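Local coordinates for CytC3 (Streptomyces, PDB 3GJA), which is a nonheme iron halogenase of the cupin-type phytanoyl-CoA dioxygenase family and probably chlorinates an amino acid side chain during biosynthesis of a natural product, at residues Asp75-His80 with Met254-Arg259; Ile302-Gln307 with Glu311-Gln316. All blocks are in the same frame, centred on the assembly; numbering follows the deposited sequence.

Contact 1: Asp75-His80 with Met254-Arg259; sequences DLLAEH and MGFAAR
H80 and F256 meet as an offset T-shaped aromatic pair: the ring centroids are 5.3 Å apart, the planes stand at 78°, and the edge of F256 is turned toward the face of H80. H80 CD2 makes the closest approach, 3.5 Å from both CD2 and CE2 of F256, near the plane of the phenyl ring. The CB of F256 already points at the helix, and CG anti to the backbone N (chi1 174°) carries the ring on to L77 and H80. L77 closes the far end of the same ring, its CG 3.8 Å from F256 CZ, while its CD1 hangs over one face near the rim.

These three buried residues form the tight part; side chains rather than backbones meet, the CA atoms of L77 and F256 being 9.3 Å apart. On the outer side of the helix, partly exposed E79 turns instead to R40 and R83 in salt bridges. F153 meets both rings, extending the aromatic cluster by which helix 75-82 packs on strand 253-262 of the beta-barrel core. The contact is therefore mixed: carbon atoms of H80 and L77 pack on F256, while H80 NE2 is hydrogen-bonded to T151 OG1, which probably fixes the imidazole's rotation.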
loop_
_atom_site.group_PDB
_atom_site.type_symbol
_atom_site.label_atom_id
_atom_site.label_comp_id
_atom_site.label_asym_id
_atom_site.label_seq_id
_atom_site.Cartn_x
_atom_site.Cartn_y
_atom_site.Cartn_z
ATOM N N ASP A 75 -14.911 7.363 -1.501
ATOM C CA ASP A 75 -15.189 7.211 -0.076
ATOM C C ASP A 75 -14.813 5.881 0.547
ATOM O O ASP A 75 -14.154 5.854 1.578
ATOM C CB ASP A 75 -16.669 7.495 0.215
ATOM C CG ASP A 75 -17.018 8.967 0.069
ATOM O OD1 ASP A 75 -16.141 9.808 0.340
ATOM O OD2 ASP A 75 -18.168 9.285 -0.303
ATOM N N LEU A 76 -15.243 4.779 -0.060
ATOM C CA LEU A 76 -14.939 3.450 0.472
ATOM C C LEU A 76 -13.428 3.176 0.529
ATOM O O LEU A 76 -12.951 2.391 1.351
ATOM C CB LEU A 76 -15.647 2.392 -0.377
ATOM C CG LEU A 76 -16.809 1.585 0.223
ATOM C CD1 LEU A 76 -17.449 2.301 1.396
ATOM C CD2 LEU A 76 -17.825 1.317 -0.873
ATOM N N LEU A 77 -12.677 3.828 -0.349
ATOM C CA LEU A 77 -11.232 3.666 -0.370
ATOM C C LEU A 77 -10.620 4.620 0.649
ATOM O O LEU A 77 -9.601 4.311 1.268
ATOM C CB LEU A 77 -10.687 3.942 -1.774
ATOM C CG LEU A 77 -10.227 2.750 -2.621
ATOM C CD1 LEU A 77 -11.036 1.495 -2.300
ATOM C CD2 LEU A 77 -10.328 3.120 -4.094
ATOM N N ALA A 78 -11.257 5.776 0.831
ATOM C CA ALA A 78 -10.783 6.754 1.810
ATOM C C ALA A 78 -10.892 6.097 3.184
ATOM O O ALA A 78 -9.994 6.209 4.019
ATOM C CB ALA A 78 -11.637 8.021 1.763
ATOM N N GLU A 79 -11.998 5.396 3.402
ATOM C CA GLU A 79 -12.222 4.716 4.667
ATOM C C GLU A 79 -11.274 3.531 4.836
ATOM O O GLU A 79 -10.763 3.285 5.930
ATOM C CB GLU A 79 -13.663 4.218 4.749
ATOM C CG GLU A 79 -13.959 3.484 6.040
ATOM C CD GLU A 79 -15.294 2.784 6.019
ATOM O OE1 GLU A 79 -16.054 2.982 5.052
ATOM O OE2 GLU A 79 -15.583 2.035 6.974
ATOM N N HIS A 80 -11.042 2.794 3.751
ATOM C CA HIS A 80 -10.162 1.631 3.809
ATOM C C HIS A 80 -8.788 1.970 4.377
ATOM O O HIS A 80 -8.312 1.296 5.283
ATOM C CB HIS A 80 -9.995 1.005 2.417
ATOM C CG HIS A 80 -9.462 -0.396 2.449
ATOM N ND1 HIS A 80 -10.277 -1.498 2.600
ATOM C CD2 HIS A 80 -8.194 -0.871 2.408
ATOM C CE1 HIS A 80 -9.535 -2.589 2.654
ATOM N NE2 HIS A 80 -8.266 -2.237 2.541
ATOM N N MET A 254 -7.811 -9.504 -7.433
ATOM C CA MET A 254 -7.648 -8.072 -7.245
ATOM C C MET A 254 -7.131 -7.742 -5.858
ATOM O O MET A 254 -7.761 -8.062 -4.849
ATOM C CB MET A 254 -8.970 -7.339 -7.475
ATOM C CG MET A 254 -8.842 -5.814 -7.446
ATOM S SD MET A 254 -7.710 -5.182 -8.720
ATOM C CE MET A 254 -8.707 -5.432 -10.180
ATOM N N GLY A 255 -5.970 -7.106 -5.820
ATOM C CA GLY A 255 -5.391 -6.706 -4.555
ATOM C C GLY A 255 -5.363 -5.189 -4.480
ATOM O O GLY A 255 -5.129 -4.514 -5.483
ATOM N N PHE A 256 -5.630 -4.645 -3.300
ATOM C CA PHE A 256 -5.604 -3.202 -3.115
ATOM C C PHE A 256 -4.519 -2.921 -2.087
ATOM O O PHE A 256 -4.614 -3.360 -0.945
ATOM C CB PHE A 256 -6.956 -2.688 -2.605
ATOM C CG PHE A 256 -6.948 -1.219 -2.268
ATOM C CD1 PHE A 256 -6.703 -0.269 -3.258
ATOM C CD2 PHE A 256 -7.118 -0.793 -0.955
ATOM C CE1 PHE A 256 -6.620 1.095 -2.944
ATOM C CE2 PHE A 256 -7.038 0.565 -0.623
ATOM C CZ PHE A 256 -6.787 1.512 -1.626
ATOM N N ALA A 257 -3.479 -2.201 -2.496
ATOM C CA ALA A 257 -2.379 -1.907 -1.590
ATOM C C ALA A 257 -2.349 -0.458 -1.139
ATOM O O ALA A 257 -2.508 0.462 -1.946
ATOM C CB ALA A 257 -1.038 -2.275 -2.251
ATOM N N ALA A 258 -2.148 -0.274 0.162
ATOM C CA ALA A 258 -2.055 1.048 0.772
ATOM C C ALA A 258 -0.667 1.078 1.401
ATOM O O ALA A 258 -0.292 0.152 2.126
ATOM C CB ALA A 258 -3.124 1.215 1.834
ATOM N N ARG A 259 0.095 2.132 1.125
ATOM C CA ARG A 259 1.458 2.219 1.637
ATOM C C ARG A 259 1.624 3.311 2.698
ATOM O O ARG A 259 1.182 4.452 2.524
ATOM C CB ARG A 259 2.404 2.409 0.442
ATOM C CG ARG A 259 1.822 1.750 -0.812
ATOM C CD ARG A 259 2.814 1.512 -1.947
ATOM N NE ARG A 259 3.725 0.422 -1.630
ATOM C CZ ARG A 259 4.040 -0.569 -2.457
ATOM N NH1 ARG A 259 3.515 -0.626 -3.673
ATOM N NH2 ARG A 259 4.894 -1.499 -2.063
#

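Contact 2: Ile302-Gln307 with Glu311-Gln316; sequences IARTSQ and EFVPRQ
T305 OG1 donates to E311 OE1 at 2.7 Å, the shortest hydrogen bond between 302-307 and 311-316. The hydroxyl meets this oxygen from above the carboxylate plane, 36° out of it. E311 leaves its backbone pointing away from the other segment, but a bend at chi2 folds the carboxylate back toward T305 and R304.

The other carboxylate oxygen faces the edge of the R304 guanidinium, where NE forms a salt bridge to E311 OE2; the two planes are 41° apart. The position of OE2 is less certain, so the precise length of this bridge carries little weight. Over one face of the guanidinium lies F312 O, offset toward its rim. P314 CD comes 3.2 Å from R304 NH1, the arginine and proline side chains crossing at about a right angle.

Between the backbones, F312 N donates to R304 O at 2.9 Å and 166°, a nearly straight bond beside the single beta bridge of T305 with E311. The buried F312 ring lies along the main chain of 303-306: CD2 is 3.5 Å from A303 O, and CE2 is 4.0 Å from S306 CB. Both segments belong to the loop region after strand 289-290, near the C-terminal end of the modelled chain, and F312 packs there on V289 and on A78, I81 and M82 of helix 75-82. At the turn, S306 OG is hydrogen-bonded to R308 N and Y310 N.

An exposed arginine with partly exposed glutamate and threonine thus lies on one side, and the buried F312 ring on the other; the bonds from T305 OG1 and F312 N most securely tie the two segments together.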
loop_
_atom_site.group_PDB
_atom_site.type_symbol
_atom_site.label_atom_id
_atom_site.label_comp_id
_atom_site.label_asym_id
_atom_site.label_seq_id
_atom_site.Cartn_x
_atom_site.Cartn_y
_atom_site.Cartn_z
ATOM N N ILE A 302 -0.105 17.498 2.332
ATOM C CA ILE A 302 -1.054 16.798 3.193
ATOM C C ILE A 302 -2.482 16.998 2.722
ATOM O O ILE A 302 -2.850 18.083 2.279
ATOM C CB ILE A 302 -0.942 17.305 4.663
ATOM C CG1 ILE A 302 0.443 16.969 5.228
ATOM C CG2 ILE A 302 -2.046 16.695 5.535
ATOM C CD1 ILE A 302 0.704 15.478 5.422
ATOM N N ALA A 303 -3.279 15.939 2.818
ATOM C CA ALA A 303 -4.679 15.983 2.429
ATOM C C ALA A 303 -5.506 15.648 3.662
ATOM O O ALA A 303 -5.523 14.506 4.129
ATOM C CB ALA A 303 -4.949 14.972 1.321
ATOM N N ARG A 304 -6.180 16.657 4.198
ATOM C CA ARG A 304 -7.009 16.474 5.378
ATOM C C ARG A 304 -8.407 16.071 4.929
ATOM O O ARG A 304 -9.150 15.451 5.677
ATOM C CB ARG A 304 -7.061 17.782 6.183
ATOM C CG ARG A 304 -8.084 17.818 7.322
ATOM C CD ARG A 304 -7.606 17.138 8.597
ATOM N NE ARG A 304 -8.681 17.098 9.589
ATOM C CZ ARG A 304 -8.524 16.785 10.874
ATOM N NH1 ARG A 304 -7.324 16.479 11.352
ATOM N NH2 ARG A 304 -9.573 16.776 11.687
ATOM N N THR A 305 -8.747 16.414 3.690
ATOM C CA THR A 305 -10.064 16.107 3.145
ATOM C C THR A 305 -9.960 15.503 1.757
ATOM O O THR A 305 -9.141 15.939 0.944
ATOM C CB THR A 305 -10.927 17.382 3.062
ATOM O OG1 THR A 305 -11.067 17.942 4.374
ATOM C CG2 THR A 305 -12.314 17.062 2.503
ATOM N N SER A 306 -10.798 14.504 1.484
ATOM C CA SER A 306 -10.790 13.844 0.188
ATOM C C SER A 306 -11.437 14.748 -0.842
ATOM O O SER A 306 -12.156 15.692 -0.502
ATOM C CB SER A 306 -11.562 12.526 0.240
ATOM O OG SER A 306 -12.913 12.710 -0.155
ATOM N N GLN A 307 -11.189 14.434 -2.106
ATOM C CA GLN A 307 -11.724 15.188 -3.216
ATOM C C GLN A 307 -13.251 15.157 -3.216
ATOM O O GLN A 307 -13.889 15.842 -4.012
ATOM C CB GLN A 307 -11.198 14.595 -4.512
ATOM C CG GLN A 307 -10.979 15.591 -5.607
ATOM C CD GLN A 307 -9.829 16.536 -5.315
ATOM O OE1 GLN A 307 -9.503 17.385 -6.136
ATOM N NE2 GLN A 307 -9.208 16.393 -4.147
ATOM N N GLU A 311 -13.701 13.541 5.222
ATOM C CA GLU A 311 -12.761 14.094 6.182
ATOM C C GLU A 311 -11.897 13.027 6.827
ATOM O O GLU A 311 -12.411 12.039 7.344
ATOM C CB GLU A 311 -13.539 14.847 7.261
ATOM C CG GLU A 311 -12.698 15.699 8.181
ATOM C CD GLU A 311 -11.940 16.777 7.435
ATOM O OE1 GLU A 311 -12.545 17.437 6.557
ATOM O OE2 GLU A 311 -10.740 16.968 7.736
ATOM N N PHE A 312 -10.583 13.232 6.798
ATOM C CA PHE A 312 -9.645 12.289 7.402
ATOM C C PHE A 312 -9.306 12.776 8.804
ATOM O O PHE A 312 -8.518 13.710 8.970
ATOM C CB PHE A 312 -8.357 12.201 6.583
ATOM C CG PHE A 312 -8.540 11.617 5.211
ATOM C CD1 PHE A 312 -8.871 10.271 5.049
ATOM C CD2 PHE A 312 -8.378 12.409 4.080
ATOM C CE1 PHE A 312 -9.039 9.723 3.776
ATOM C CE2 PHE A 312 -8.544 11.874 2.805
ATOM C CZ PHE A 312 -8.875 10.526 2.652
ATOM N N VAL A 313 -9.898 12.149 9.812
ATOM C CA VAL A 313 -9.644 12.545 11.188
ATOM C C VAL A 313 -8.694 11.548 11.832
ATOM O O VAL A 313 -9.052 10.397 12.064
ATOM C CB VAL A 313 -10.968 12.634 11.991
ATOM C CG1 VAL A 313 -10.712 13.240 13.364
ATOM C CG2 VAL A 313 -11.973 13.484 11.226
ATOM N N PRO A 314 -7.462 11.982 12.130
ATOM C CA PRO A 314 -6.458 11.112 12.746
ATOM C C PRO A 314 -6.969 10.343 13.950
ATOM O O PRO A 314 -7.563 10.914 14.859
ATOM C CB PRO A 314 -5.336 12.081 13.107
ATOM C CG PRO A 314 -5.441 13.118 12.043
ATOM C CD PRO A 314 -6.930 13.343 11.939
ATOM N N ARG A 315 -6.730 9.040 13.946
ATOM C CA ARG A 315 -7.143 8.167 15.032
ATOM C C ARG A 315 -6.152 8.258 16.198
ATOM O O ARG A 315 -4.956 8.436 15.993
ATOM C CB ARG A 315 -7.218 6.731 14.514
ATOM C CG ARG A 315 -7.428 5.654 15.561
ATOM C CD ARG A 315 -7.554 4.294 14.868
ATOM N NE ARG A 315 -7.542 3.174 15.804
ATOM C CZ ARG A 315 -8.588 2.770 16.516
ATOM N NH1 ARG A 315 -9.756 3.391 16.405
ATOM N NH2 ARG A 315 -8.461 1.741 17.343
ATOM N N GLN A 316 -6.659 8.136 17.419
ATOM C CA GLN A 316 -5.818 8.189 18.604
ATOM C C GLN A 316 -6.192 7.019 19.508
ATOM O O GLN A 316 -7.374 6.719 19.681
ATOM C CB GLN A 316 -6.035 9.499 19.379
ATOM C CG GLN A 316 -5.960 10.789 18.560
ATOM C CD GLN A 316 -4.616 10.983 17.885
ATOM O OE1 GLN A 316 -3.597 10.476 18.352
ATOM N NE2 GLN A 316 -4.606 11.734 16.788
#

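Overall arrangement
Contact 1 belongs to the core, its centre about 8 Å from the centre of the chain, whereas contact 2 is partly buried and lies about 17 Å from it. The first joins a helix to a sheet strand separated by 173 residues; the second brings together loop segments only three residues apart. Their chemistry follows this difference: contact 1 is aromatic and aliphatic packing, and contact 2 adds a salt bridge and hydrogen bonds to the packing of one buried ring. Helix 75-82 is common to both surroundings, with H80 pointing to the strand, the end of L77 reaching it, and A78 meeting the loop region. There A78 O lies 3.6 Å from F312 CE1, a packing contact that makes the two arrangements contiguous although their centres are about 14 Å apart.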